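PDB 1K5C: endopolygalacturonase from Chondrostereum purpureum, which probably hydrolyses alpha-1,4 bonds between galacturonosyl units inside polygalacturonate chains. Local coordinates for residues I176-G181 with S209-K214. Residues are numbered along the deposited sequence; the frame is centred on the assembly and turned at random. Where two conformers were deposited one is given.
Sequences IAINDG and SNVVIK
The backbone N of Ser209 donates to Gly181 O at 2.9 Å, with an N-H...O angle of 155°. This bond joins two places where the chain is changing direction: corners fall at Asp180 and Asn210, beyond which the strands belong to different faces. Gly181 has a positive phi of 124°, and its backbone angles are ones that suit glycine. Nearby, Ser209 OG is hydrogen-bonded to Asn182 OD1, and Asp180 OD1 accepts from His207 N, so side chains also tie the corner of one turn to the next.

Inward of the corner the contact becomes apolar. Ile178 extends CG1 anti to its carbonyl carbon (chi1 -60°), and from there CD1 reaches Val211 CG1 tip to tip at 3.8 Å. Ile213 is modelled in two conformers; in the one given, the same Ile178 methyl approaches Ile213 CD1 end-on at 4.2 Å, a less certain contact, and Ile213 also rests on Ile197 and Phe186. All three side chains are buried, and Ile178 additionally touches Ile184. Strand 176-179 thus faces residues 211-214 across the interior, aliphatic methyls meeting between different walls of the right-handed parallel beta-helix characteristic of family 28 polygalacturonases.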
loop_
_atom_site.group_PDB
_atom_site.type_symbol
_atom_site.label_atom_id
_atom_site.label_comp_id
_atom_site.label_asym_id
_atom_site.label_seq_id
_atom_site.Cartn_x
_atom_site.Cartn_y
_atom_site.Cartn_z
ATOM N N ILE A 176 -2.474 -1.166 1.101
ATOM C CA ILE A 176 -1.723 0.010 0.641
ATOM C C ILE A 176 -1.469 0.863 1.878
ATOM O O ILE A 176 -2.341 0.944 2.753
ATOM C CB ILE A 176 -2.466 0.831 -0.459
ATOM C CG1 ILE A 176 -1.644 2.047 -0.888
ATOM C CG2 ILE A 176 -3.903 1.191 -0.048
ATOM C CD1 ILE A 176 -2.160 2.708 -2.170
ATOM N N ALA A 177 -0.285 1.489 1.894
ATOM C CA ALA A 177 -0.001 2.559 2.856
ATOM C C ALA A 177 0.469 3.763 2.024
ATOM O O ALA A 177 1.496 3.703 1.348
ATOM C CB ALA A 177 1.053 2.172 3.870
ATOM N N ILE A 178 -0.321 4.847 2.080
ATOM C CA ILE A 178 0.019 6.069 1.388
ATOM C C ILE A 178 0.717 6.955 2.413
ATOM O O ILE A 178 0.111 7.437 3.371
ATOM C CB ILE A 178 -1.237 6.765 0.837
ATOM C CG1 ILE A 178 -1.980 5.852 -0.169
ATOM C CG2 ILE A 178 -0.822 8.089 0.196
ATOM C CD1 ILE A 178 -3.343 6.355 -0.567
ATOM N N ASN A 179 2.043 7.129 2.226
ATOM C CA ASN A 179 2.876 7.764 3.227
ATOM C C ASN A 179 3.261 9.212 2.927
ATOM O O ASN A 179 3.635 9.937 3.851
ATOM C CB ASN A 179 4.150 6.907 3.420
ATOM C CG ASN A 179 3.804 5.534 3.992
ATOM O OD1 ASN A 179 4.372 4.502 3.534
ATOM N ND2 ASN A 179 2.905 5.509 4.920
ATOM N N ASP A 180 3.188 9.613 1.662
ATOM C CA ASP A 180 3.540 10.967 1.264
ATOM C C ASP A 180 3.043 11.162 -0.177
ATOM O O ASP A 180 3.079 10.183 -0.955
ATOM C CB ASP A 180 5.067 11.148 1.307
ATOM C CG ASP A 180 5.535 12.581 1.229
ATOM O OD1 ASP A 180 4.840 13.512 1.687
ATOM O OD2 ASP A 180 6.700 12.783 0.753
ATOM N N GLY A 181 2.627 12.371 -0.516
ATOM C CA GLY A 181 2.331 12.708 -1.898
ATOM C C GLY A 181 0.915 13.234 -2.118
ATOM O O GLY A 181 0.032 13.175 -1.268
ATOM N N SER A 209 -2.140 14.343 0.229
ATOM C CA SER A 209 -3.275 15.176 -0.152
ATOM C C SER A 209 -3.924 14.644 -1.405
ATOM O O SER A 209 -3.294 14.013 -2.260
ATOM C CB SER A 209 -2.830 16.622 -0.367
ATOM O OG SER A 209 -1.712 16.701 -1.249
ATOM N N ASN A 210 -5.228 14.963 -1.541
ATOM C CA ASN A 210 -5.993 14.635 -2.743
ATOM C C ASN A 210 -5.902 13.136 -3.070
ATOM O O ASN A 210 -5.404 12.728 -4.123
ATOM C CB ASN A 210 -5.585 15.530 -3.930
ATOM C CG ASN A 210 -5.948 16.970 -3.601
ATOM O OD1 ASN A 210 -5.053 17.862 -3.676
ATOM N ND2 ASN A 210 -7.137 17.226 -3.294
ATOM N N VAL A 211 -6.443 12.358 -2.148
ATOM C CA VAL A 211 -6.479 10.879 -2.228
ATOM C C VAL A 211 -7.925 10.498 -2.506
ATOM O O VAL A 211 -8.858 10.970 -1.853
ATOM C CB VAL A 211 -5.997 10.264 -0.912
ATOM C CG1 VAL A 211 -6.238 8.755 -0.910
ATOM C CG2 VAL A 211 -4.528 10.569 -0.639
ATOM N N VAL A 212 -8.096 9.578 -3.466
ATOM C CA VAL A 212 -9.407 8.958 -3.745
ATOM C C VAL A 212 -9.258 7.453 -3.552
ATOM O O VAL A 212 -8.416 6.815 -4.197
ATOM C CB VAL A 212 -9.883 9.293 -5.175
ATOM C CG1 VAL A 212 -11.132 8.492 -5.495
ATOM C CG2 VAL A 212 -10.162 10.805 -5.281
ATOM N N ILE A 213 -10.075 6.910 -2.652
ATOM C CA ILE A 213 -10.123 5.481 -2.330
ATOM C C ILE A 213 -11.507 5.004 -2.779
ATOM O O ILE A 213 -12.503 5.291 -2.072
ATOM C CB ILE A 213 -9.866 5.259 -0.822
ATOM C CG1 ILE A 213 -8.565 5.790 -0.379
ATOM C CG2 ILE A 213 -10.072 3.790 -0.450
ATOM C CD1 ILE A 213 -7.365 5.265 -0.900
ATOM N N LYS A 214 -11.580 4.372 -3.943
ATOM C CA LYS A 214 -12.892 4.182 -4.595
ATOM C C LYS A 214 -13.056 2.741 -5.089
ATOM O O LYS A 214 -12.193 2.205 -5.769
ATOM C CB LYS A 214 -13.050 5.126 -5.778
ATOM C CG LYS A 214 -14.386 5.038 -6.504
ATOM C CD LYS A 214 -14.565 6.174 -7.502
ATOM C CE LYS A 214 -15.905 6.129 -8.274
ATOM N NZ LYS A 214 -17.182 5.638 -7.590
#